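Local coordinates for protein DNA-entry nuclease inhibitor (Bacillus subtilis subsp. subtilis, PDB 4MQD) that inhibits the DNA-degrading activity of the DNA-entry nuclease and takes part in making cells competent for transformation, at residues P10-Q24 with G48-I62. Residues are numbered along the deposited sequence; the frame is centred on the assembly and turned at random.
Sequences PQELSISYHQFTVFQ and GAISFEAQRNTKAFI
Gln11 and Leu13 pair with Ile62 and Ala60 in one antiparallel ladder, and Phe20 and Val22 with Phe52 and Ile50 in a second. Paired N-H...O bonds define both; Ile62 N to Gln11 O, for one, reaches 170° at the hydrogen. Single bonds from Ile15 N to Thr58 O and from Ala54 N to His18 O carry the two ladders on toward the turns. The register slips by one residue between them, where each segment passes from one sheet to the other.

Side-chain hydrogen bonds add to these at the turns, within the second ladder and at its far end. Asn57 OD1 receives His18 N at 2.7 Å, in the carbonyl plane on a lone pair, while the same amide lies over one face of the imidazole, planes 46° apart. Thr21 OG1 and Ser51 OG are hydrogen-bonded at 2.7 Å across a non-hydrogen-bonded pair. Gln24, its chain bent beyond CG, accepts Thr86 N at OE1; in the Gly48 conformer described, its NE2 lies 2.8 Å from Gly48 O, apparently as donor. Cutting Gln24 back to an alanine is likely to leave Thr86 N without this acceptor, and Gly48 O without its amide donor in that conformer.

Apolar contacts fill the angle between the ladders. A chi1 of 60° sets Phe20 CG between the backbone N and the carbonyl carbon, and the end of the ring comes nearer 48-62: Ile62 CD1 stands 4.2 Å from its centroid, almost on the normal, and Phe52 CB approaches the opposite face, 3.7 Å from Phe20 CZ. Val22 CG2 abuts the Phe52 ring edge, 3.9 Å from CE2. Nearer the turns, Ile15 divides its branches, CG2 touching Ala54 CB at 3.7 Å and CG1 reaching Ala60 CB. Tyr128 meets Phe20 edge-to-face from strand 127-134.

Backbone bonding thus sets two separate registers, while hydrocarbon packing around Phe20 joins the two sheets in a common core, consistent with a beta-sandwich-like architecture.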
ATOM      1  N   PRO A  10       6.578 -12.931  -9.349  1.00 27.03           N
ATOM      2  CA  PRO A  10       6.316 -13.549  -8.045  1.00 26.46           C
ATOM      3  C   PRO A  10       6.833 -14.986  -7.974  1.00 26.12           C
ATOM      4  O   PRO A  10       6.702 -15.738  -8.942  1.00 25.64           O
ATOM      5  CB  PRO A  10       4.790 -13.524  -7.942  1.00 27.04           C
ATOM      6  CG  PRO A  10       4.371 -12.385  -8.804  1.00 27.91           C
ATOM      7  CD  PRO A  10       5.362 -12.331  -9.930  1.00 27.63           C
ATOM      8  N   GLN A  11       7.422 -15.350  -6.838  1.00 26.66           N
ATOM      9  CA  GLN A  11       8.008 -16.674  -6.649  1.00 26.97           C
ATOM     10  C   GLN A  11       7.330 -17.396  -5.497  1.00 28.01           C
ATOM     11  O   GLN A  11       7.357 -16.923  -4.360  1.00 27.16           O
ATOM     12  CB  GLN A  11       9.507 -16.555  -6.365  1.00 27.35           C
ATOM     13  CG  GLN A  11      10.338 -16.107  -7.559  1.00 28.01           C
ATOM     14  CD  GLN A  11      10.372 -17.133  -8.677  1.00 28.88           C
ATOM     15  OE1 GLN A  11      10.215 -18.331  -8.445  1.00 28.86           O
ATOM     16  NE2 GLN A  11      10.578 -16.663  -9.900  1.00 30.31           N
ATOM     17  N   GLU A  12       6.729 -18.543  -5.799  1.00 29.39           N
ATOM     18  CA  GLU A  12       6.103 -19.375  -4.780  1.00 31.09           C
ATOM     19  C   GLU A  12       7.182 -20.001  -3.898  1.00 29.35           C
ATOM     20  O   GLU A  12       8.246 -20.384  -4.383  1.00 27.91           O
ATOM     21  CB  GLU A  12       5.236 -20.457  -5.430  1.00 35.87           C
ATOM     22  CG  GLU A  12       4.297 -21.167  -4.463  1.00 40.73           C
ATOM     23  CD  GLU A  12       3.224 -21.983  -5.168  1.00 45.73           C
ATOM     24  OE1 GLU A  12       3.383 -22.280  -6.372  1.00 50.94           O
ATOM     25  OE2 GLU A  12       2.217 -22.330  -4.511  1.00 50.91           O
ATOM     26  N   LEU A  13       6.908 -20.085  -2.601  1.00 28.12           N
ATOM     27  CA  LEU A  13       7.873 -20.596  -1.634  1.00 28.41           C
ATOM     28  C   LEU A  13       7.142 -21.233  -0.459  1.00 28.19           C
ATOM     29  O   LEU A  13       6.238 -20.624   0.117  1.00 26.45           O
ATOM     30  CB  LEU A  13       8.767 -19.456  -1.134  1.00 29.31           C
ATOM     31  CG  LEU A  13      10.037 -19.840  -0.370  1.00 30.12           C
ATOM     32  CD1 LEU A  13      11.068 -20.450  -1.307  1.00 30.82           C
ATOM     33  CD2 LEU A  13      10.623 -18.630   0.345  1.00 30.82           C
ATOM     34  N   SER A  14       7.529 -22.459  -0.112  1.00 28.16           N
ATOM     35  CA  SER A  14       6.967 -23.139   1.054  1.00 29.19           C
ATOM     36  C   SER A  14       7.676 -22.666   2.317  1.00 27.32           C
ATOM     37  O   SER A  14       8.868 -22.916   2.492  1.00 25.84           O
ATOM     38  CB  SER A  14       7.098 -24.656   0.916  1.00 31.80           C
ATOM     39  OG  SER A  14       6.284 -25.136  -0.140  1.00 36.47           O
ATOM     40  N   ILE A  15       6.941 -21.977   3.186  1.00 27.07           N
ATOM     41  CA  ILE A  15       7.495 -21.473   4.441  1.00 27.23           C
ATOM     42  C   ILE A  15       7.459 -22.562   5.508  1.00 26.65           C
ATOM     43  O   ILE A  15       6.427 -23.193   5.725  1.00 25.11           O
ATOM     44  CB  ILE A  15       6.710 -20.252   4.970  1.00 28.06           C
ATOM     45  CG1 ILE A  15       6.658 -19.133   3.919  1.00 28.71           C
ATOM     46  CG2 ILE A  15       7.309 -19.751   6.285  1.00 28.08           C
ATOM     47  CD1 ILE A  15       8.008 -18.707   3.384  1.00 29.28           C
ATOM     48  N   SER A  16       8.594 -22.770   6.166  1.00 27.80           N
ATOM     49  CA  SER A  16       8.673 -23.652   7.325  1.00 28.08           C
ATOM     50  C   SER A  16       9.231 -22.879   8.511  1.00 28.16           C
ATOM     51  O   SER A  16      10.017 -21.945   8.344  1.00 26.45           O
ATOM     52  CB  SER A  16       9.554 -24.863   7.026  1.00 28.23           C
ATOM     53  OG  SER A  16       8.913 -25.744   6.125  1.00 29.75           O
ATOM     54  N   TYR A  17       8.804 -23.272   9.708  1.00 28.39           N
ATOM     55  CA  TYR A  17       9.274 -22.666  10.952  1.00 29.69           C
ATOM     56  C   TYR A  17       9.122 -21.140  10.976  1.00 27.69           C
ATOM     57  O   TYR A  17       9.970 -20.428  11.518  1.00 26.82           O
ATOM     58  CB  TYR A  17      10.721 -23.087  11.222  1.00 31.61           C
ATOM     59  CG  TYR A  17      10.905 -24.589  11.220  1.00 37.02           C
ATOM     60  CD1 TYR A  17      10.539 -25.354  12.321  1.00 40.04           C
ATOM     61  CD2 TYR A  17      11.424 -25.247  10.109  1.00 41.31           C
ATOM     62  CE1 TYR A  17      10.697 -26.730  12.322  1.00 43.42           C
ATOM     63  CE2 TYR A  17      11.588 -26.623  10.101  1.00 44.69           C
ATOM     64  CZ  TYR A  17      11.224 -27.360  11.210  1.00 45.07           C
ATOM     65  OH  TYR A  17      11.383 -28.726  11.210  1.00 47.10           O
ATOM     66  N   HIS A  18       8.030 -20.657  10.382  1.00 26.67           N
ATOM     67  CA  HIS A  18       7.647 -19.245  10.428  1.00 27.84           C
ATOM     68  C   HIS A  18       8.770 -18.276  10.055  1.00 27.69           C
ATOM     69  O   HIS A  18       8.930 -17.232  10.693  1.00 27.44           O
ATOM     70  CB  HIS A  18       7.106 -18.904  11.820  1.00 28.51           C
ATOM     71  CG  HIS A  18       5.953 -19.761  12.238  1.00 29.94           C
ATOM     72  ND1 HIS A  18       6.119 -20.962  12.890  1.00 30.54           N
ATOM     73  CD2 HIS A  18       4.619 -19.595  12.084  1.00 30.48           C
ATOM     74  CE1 HIS A  18       4.935 -21.498  13.127  1.00 31.91           C
ATOM     75  NE2 HIS A  18       4.009 -20.689  12.648  1.00 31.71           N
ATOM     76  N   GLN A  19       9.538 -18.614   9.023  1.00 27.69           N
ATOM     77  CA  GLN A  19      10.639 -17.758   8.593  1.00 29.67           C
ATOM     78  C   GLN A  19      11.091 -18.019   7.158  1.00 30.07           C
ATOM     79  O   GLN A  19      10.862 -19.093   6.597  1.00 32.09           O
ATOM     80  CB  GLN A  19      11.838 -17.914   9.539  1.00 32.36           C
ATOM     81  CG  GLN A  19      12.674 -19.167   9.309  1.00 35.69           C
ATOM     82  CD  GLN A  19      13.637 -19.448  10.448  1.00 39.49           C
ATOM     83  OE1 GLN A  19      14.810 -19.067  10.398  1.00 39.12           O
ATOM     84  NE2 GLN A  19      13.140 -20.106  11.494  1.00 41.38           N
ATOM     85  N   PHE A  20      11.720 -17.002   6.576  1.00 28.86           N
ATOM     86  CA  PHE A  20      12.509 -17.147   5.358  1.00 27.96           C
ATOM     87  C   PHE A  20      13.693 -16.194   5.473  1.00 26.76           C
ATOM     88  O   PHE A  20      13.634 -15.213   6.220  1.00 24.70           O
ATOM     89  CB  PHE A  20      11.677 -16.858   4.103  1.00 27.83           C
ATOM     90  CG  PHE A  20      11.096 -15.474   4.058  1.00 28.14           C
ATOM     91  CD1 PHE A  20      11.810 -14.425   3.495  1.00 28.36           C
ATOM     92  CD2 PHE A  20       9.830 -15.223   4.565  1.00 28.97           C
ATOM     93  CE1 PHE A  20      11.275 -13.149   3.447  1.00 28.97           C
ATOM     94  CE2 PHE A  20       9.289 -13.948   4.520  1.00 29.33           C
ATOM     95  CZ  PHE A  20      10.013 -12.910   3.961  1.00 28.90           C
ATOM     96  N   THR A  21      14.760 -16.480   4.737  1.00 25.94           N
ATOM     97  CA  THR A  21      16.028 -15.792   4.941  1.00 25.48           C
ATOM     98  C   THR A  21      16.615 -15.256   3.646  1.00 25.51           C
ATOM     99  O   THR A  21      16.689 -15.968   2.645  1.00 25.69           O
ATOM    100  CB  THR A  21      17.045 -16.731   5.618  1.00 25.92           C
ATOM    101  OG1 THR A  21      16.502 -17.192   6.862  1.00 26.57           O
ATOM    102  CG2 THR A  21      18.372 -16.020   5.877  1.00 25.62           C
ATOM    103  N   VAL A  22      17.025 -13.990   3.687  1.00 25.68           N
ATOM    104  CA  VAL A  22      17.723 -13.342   2.584  1.00 26.71           C
ATOM    105  C   VAL A  22      19.213 -13.382   2.900  1.00 27.24           C
ATOM    106  O   VAL A  22      19.628 -12.919   3.964  1.00 27.71           O
ATOM    107  CB  VAL A  22      17.276 -11.875   2.424  1.00 26.72           C
ATOM    108  CG1 VAL A  22      17.970 -11.223   1.233  1.00 27.41           C
ATOM    109  CG2 VAL A  22      15.757 -11.793   2.292  1.00 26.80           C
ATOM    110  N   PHE A  23      20.013 -13.932   1.989  1.00 26.83           N
ATOM    111  CA  PHE A  23      21.447 -14.104   2.241  1.00 28.53           C
ATOM    112  C   PHE A  23      22.312 -13.980   0.989  1.00 29.70           C
ATOM    113  O   PHE A  23      21.809 -13.940  -0.136  1.00 28.70           O
ATOM    114  CB  PHE A  23      21.709 -15.438   2.953  1.00 28.68           C
ATOM    115  CG  PHE A  23      21.196 -16.645   2.215  1.00 28.62           C
ATOM    116  CD1 PHE A  23      19.849 -16.980   2.255  1.00 28.90           C
ATOM    117  CD2 PHE A  23      22.065 -17.468   1.511  1.00 29.27           C
ATOM    118  CE1 PHE A  23      19.375 -18.100   1.591  1.00 28.41           C
ATOM    119  CE2 PHE A  23      21.597 -18.588   0.846  1.00 29.32           C
ATOM    120  CZ  PHE A  23      20.250 -18.906   0.887  1.00 28.88           C
ATOM    121  N   GLN A  24      23.624 -13.914   1.208  1.00 32.20           N
ATOM    122  CA  GLN A  24      24.588 -13.683   0.136  1.00 35.34           C
ATOM    123  C   GLN A  24      24.663 -14.880  -0.807  1.00 36.09           C
ATOM    124  O   GLN A  24      24.373 -16.009  -0.411  1.00 36.55           O
ATOM    125  CB  GLN A  24      25.981 -13.390   0.711  1.00 37.23           C
ATOM    126  CG  GLN A  24      26.040 -12.258   1.732  1.00 39.13           C
ATOM    127  CD  GLN A  24      25.450 -10.952   1.224  1.00 41.51           C
ATOM    128  OE1 GLN A  24      25.694 -10.548   0.086  1.00 41.50           O
ATOM    129  NE2 GLN A  24      24.680 -10.279   2.073  1.00 43.53           N
ATOM    130  N   GLY A  48      26.002 -11.592   6.940  0.50 42.49           N
ATOM    131  CA  GLY A  48      25.421 -10.936   5.780  0.50 42.83           C
ATOM    132  C   GLY A  48      24.082 -11.547   5.414  0.50 41.28           C
ATOM    133  O   GLY A  48      23.782 -11.729   4.235  0.50 43.78           O
ATOM    134  N   ALA A  49      23.274 -11.858   6.428  1.00 38.56           N
ATOM    135  CA  ALA A  49      21.977 -12.500   6.210  1.00 34.65           C
ATOM    136  C   ALA A  49      20.910 -11.917   7.128  1.00 33.03           C
ATOM    137  O   ALA A  49      21.190 -11.566   8.274  1.00 32.06           O
ATOM    138  CB  ALA A  49      22.091 -14.001   6.425  1.00 33.99           C
ATOM    139  N   ILE A  50      19.690 -11.811   6.603  1.00 31.72           N
ATOM    140  CA  ILE A  50      18.535 -11.363   7.375  1.00 31.38           C
ATOM    141  C   ILE A  50      17.417 -12.384   7.225  1.00 30.42           C
ATOM    142  O   ILE A  50      17.018 -12.708   6.107  1.00 29.03           O
ATOM    143  CB  ILE A  50      18.008  -9.994   6.889  1.00 32.43           C
ATOM    144  CG1 ILE A  50      19.113  -8.932   6.937  1.00 34.81           C
ATOM    145  CG2 ILE A  50      16.811  -9.556   7.729  1.00 32.59           C
ATOM    146  CD1 ILE A  50      18.802  -7.693   6.122  1.00 35.68           C
ATOM    147  N   SER A  51      16.920 -12.895   8.350  1.00 29.97           N
ATOM    148  CA  SER A  51      15.740 -13.750   8.345  1.00 29.80           C
ATOM    149  C   SER A  51      14.537 -12.918   8.741  1.00 27.75           C
ATOM    150  O   SER A  51      14.590 -12.169   9.717  1.00 26.86           O
ATOM    151  CB  SER A  51      15.897 -14.924   9.307  1.00 32.39           C
ATOM    152  OG  SER A  51      17.046 -15.690   8.989  1.00 37.31           O
ATOM    153  N   PHE A  52      13.461 -13.045   7.973  1.00 27.26           N
ATOM    154  CA  PHE A  52      12.223 -12.341   8.260  1.00 28.22           C
ATOM    155  C   PHE A  52      11.202 -13.317   8.827  1.00 30.00           C
ATOM    156  O   PHE A  52      11.120 -14.464   8.389  1.00 33.45           O
ATOM    157  CB  PHE A  52      11.681 -11.671   6.997  1.00 27.34           C
ATOM    158  CG  PHE A  52      12.515 -10.515   6.523  1.00 26.35           C
ATOM    159  CD1 PHE A  52      12.458  -9.291   7.179  1.00 26.01           C
ATOM    160  CD2 PHE A  52      13.359 -10.648   5.429  1.00 26.44           C
ATOM    161  CE1 PHE A  52      13.227  -8.222   6.750  1.00 26.50           C
ATOM    162  CE2 PHE A  52      14.131  -9.582   4.996  1.00 26.68           C
ATOM    163  CZ  PHE A  52      14.064  -8.367   5.657  1.00 26.65           C
ATOM    164  N   GLU A  53      10.438 -12.856   9.811  1.00 31.70           N
ATOM    165  CA  GLU A  53       9.384 -13.660  10.407  1.00 33.02           C
ATOM    166  C   GLU A  53       8.198 -13.743   9.455  1.00 32.60           C
ATOM    167  O   GLU A  53       7.803 -12.744   8.852  1.00 33.87           O
ATOM    168  CB  GLU A  53       8.929 -13.038  11.724  1.00 36.08           C
ATOM    169  CG  GLU A  53       7.961 -13.904  12.518  1.00 39.94           C
ATOM    170  CD  GLU A  53       7.053 -13.103  13.433  1.00 47.08           C
ATOM    171  OE1 GLU A  53       6.923 -11.874  13.241  1.00 48.17           O
ATOM    172  OE2 GLU A  53       6.455 -13.716  14.343  1.00 50.78           O
ATOM    173  N   ALA A  54       7.636 -14.940   9.330  1.00 31.93           N
ATOM    174  CA  ALA A  54       6.430 -15.163   8.544  1.00 30.57           C
ATOM    175  C   ALA A  54       5.295 -15.520   9.489  1.00 29.43           C
ATOM    176  O   ALA A  54       5.526 -16.087  10.558  1.00 28.83           O
ATOM    177  CB  ALA A  54       6.655 -16.279   7.536  1.00 30.41           C
ATOM    178  N   GLN A  55       4.070 -15.185   9.093  1.00 28.99           N
ATOM    179  CA  GLN A  55       2.901 -15.399   9.946  1.00 29.84           C
ATOM    180  C   GLN A  55       2.562 -16.874  10.132  1.00 29.71           C
ATOM    181  O   GLN A  55       2.147 -17.282  11.215  1.00 29.71           O
ATOM    182  CB  GLN A  55       1.688 -14.669   9.377  1.00 30.53           C
ATOM    183  CG  GLN A  55       1.787 -13.158   9.470  1.00 30.63           C
ATOM    184  CD  GLN A  55       0.481 -12.474   9.127  1.00 32.55           C
ATOM    185  OE1 GLN A  55      -0.301 -12.978   8.320  1.00 34.05           O
ATOM    186  NE2 GLN A  55       0.235 -11.321   9.741  1.00 33.78           N
ATOM    187  N   ARG A  56       2.731 -17.666   9.078  1.00 30.59           N
ATOM    188  CA  ARG A  56       2.408 -19.088   9.133  1.00 32.15           C
ATOM    189  C   ARG A  56       3.196 -19.898   8.109  1.00 31.12           C
ATOM    190  O   ARG A  56       3.803 -19.346   7.187  1.00 26.92           O
ATOM    191  CB  ARG A  56       0.904 -19.299   8.930  1.00 34.61           C
ATOM    192  CG  ARG A  56       0.354 -18.679   7.657  1.00 36.65           C
ATOM    193  CD  ARG A  56      -1.166 -18.721   7.612  1.00 39.53           C
ATOM    194  NE  ARG A  56      -1.768 -17.951   8.701  1.00 42.62           N
ATOM    195  CZ  ARG A  56      -1.872 -16.621   8.735  1.00 47.14           C
ATOM    196  NH1 ARG A  56      -1.414 -15.865   7.736  1.00 48.60           N
ATOM    197  NH2 ARG A  56      -2.441 -16.036   9.786  1.00 48.99           N
ATOM    198  N   ASN A  57       3.185 -21.214   8.298  1.00 31.44           N
ATOM    199  CA  ASN A  57       3.833 -22.141   7.382  1.00 30.61           C
ATOM    200  C   ASN A  57       2.859 -22.527   6.281  1.00 33.42           C
ATOM    201  O   ASN A  57       1.876 -23.229   6.522  1.00 36.91           O
ATOM    202  CB  ASN A  57       4.311 -23.379   8.136  1.00 29.40           C
ATOM    203  CG  ASN A  57       5.315 -23.043   9.221  1.00 27.79           C
ATOM    204  OD1 ASN A  57       6.092 -22.098   9.093  1.00 26.84           O
ATOM    205  ND2 ASN A  57       5.302 -23.816  10.294  1.00 27.13           N
ATOM    206  N   THR A  58       3.137 -22.050   5.073  1.00 32.48           N
ATOM    207  CA  THR A  58       2.233 -22.210   3.946  1.00 32.62           C
ATOM    208  C   THR A  58       2.979 -21.924   2.647  1.00 30.97           C
ATOM    209  O   THR A  58       4.126 -21.473   2.672  1.00 27.65           O
ATOM    210  CB  THR A  58       1.025 -21.250   4.075  1.00 33.68           C
ATOM    211  OG1 THR A  58       0.093 -21.489   3.013  1.00 38.48           O
ATOM    212  CG2 THR A  58       1.472 -19.788   4.034  1.00 32.42           C
ATOM    213  N   LYS A  59       2.331 -22.200   1.519  1.00 31.86           N
ATOM    214  CA  LYS A  59       2.870 -21.813   0.217  1.00 32.32           C
ATOM    215  C   LYS A  59       2.645 -20.317   0.017  1.00 31.56           C
ATOM    216  O   LYS A  59       1.537 -19.882  -0.298  1.00 34.37           O
ATOM    217  CB  LYS A  59       2.232 -22.622  -0.918  1.00 35.64           C
ATOM    218  CG  LYS A  59       2.935 -23.944  -1.185  1.00 39.74           C
ATOM    219  CD  LYS A  59       2.110 -24.873  -2.065  1.00 44.43           C
ATOM    220  CE  LYS A  59       1.059 -25.626  -1.262  1.00 46.77           C
ATOM    221  NZ  LYS A  59       0.388 -26.682  -2.069  1.00 49.81           N
ATOM    222  N   ALA A  60       3.704 -19.540   0.222  1.00 29.64           N
ATOM    223  CA  ALA A  60       3.641 -18.085   0.131  1.00 27.71           C
ATOM    224  C   ALA A  60       4.287 -17.602  -1.160  1.00 27.27           C
ATOM    225  O   ALA A  60       4.988 -18.358  -1.834  1.00 27.96           O
ATOM    226  CB  ALA A  60       4.333 -17.460   1.329  1.00 27.65           C
ATOM    227  N   PHE A  61       4.041 -16.339  -1.498  1.00 25.93           N
ATOM    228  CA  PHE A  61       4.668 -15.707  -2.653  1.00 26.26           C
ATOM    229  C   PHE A  61       5.651 -14.636  -2.196  1.00 25.50           C
ATOM    230  O   PHE A  61       5.337 -13.831  -1.318  1.00 27.16           O
ATOM    231  CB  PHE A  61       3.611 -15.091  -3.575  1.00 26.96           C
ATOM    232  CG  PHE A  61       2.854 -16.103  -4.386  1.00 28.40           C
ATOM    233  CD1 PHE A  61       3.395 -16.616  -5.558  1.00 29.17           C
ATOM    234  CD2 PHE A  61       1.606 -16.548  -3.976  1.00 29.51           C
ATOM    235  CE1 PHE A  61       2.704 -17.553  -6.309  1.00 29.76           C
ATOM    236  CE2 PHE A  61       0.907 -17.485  -4.724  1.00 30.64           C
ATOM    237  CZ  PHE A  61       1.457 -17.986  -5.891  1.00 30.50           C
ATOM    238  N   ILE A  62       6.843 -14.649  -2.788  1.00 25.38           N
ATOM    239  CA  ILE A  62       7.859 -13.632  -2.542  1.00 24.37           C
ATOM    240  C   ILE A  62       7.886 -12.675  -3.729  1.00 24.66           C
ATOM    241  O   ILE A  62       8.139 -13.098  -4.856  1.00 24.08           O
ATOM    242  CB  ILE A  62       9.262 -14.261  -2.383  1.00 24.29           C
ATOM    243  CG1 ILE A  62       9.266 -15.324  -1.272  1.00 24.53           C
ATOM    244  CG2 ILE A  62      10.310 -13.183  -2.125  1.00 24.02           C
ATOM    245  CD1 ILE A  62       8.956 -14.798   0.117  1.00 25.12           C
TER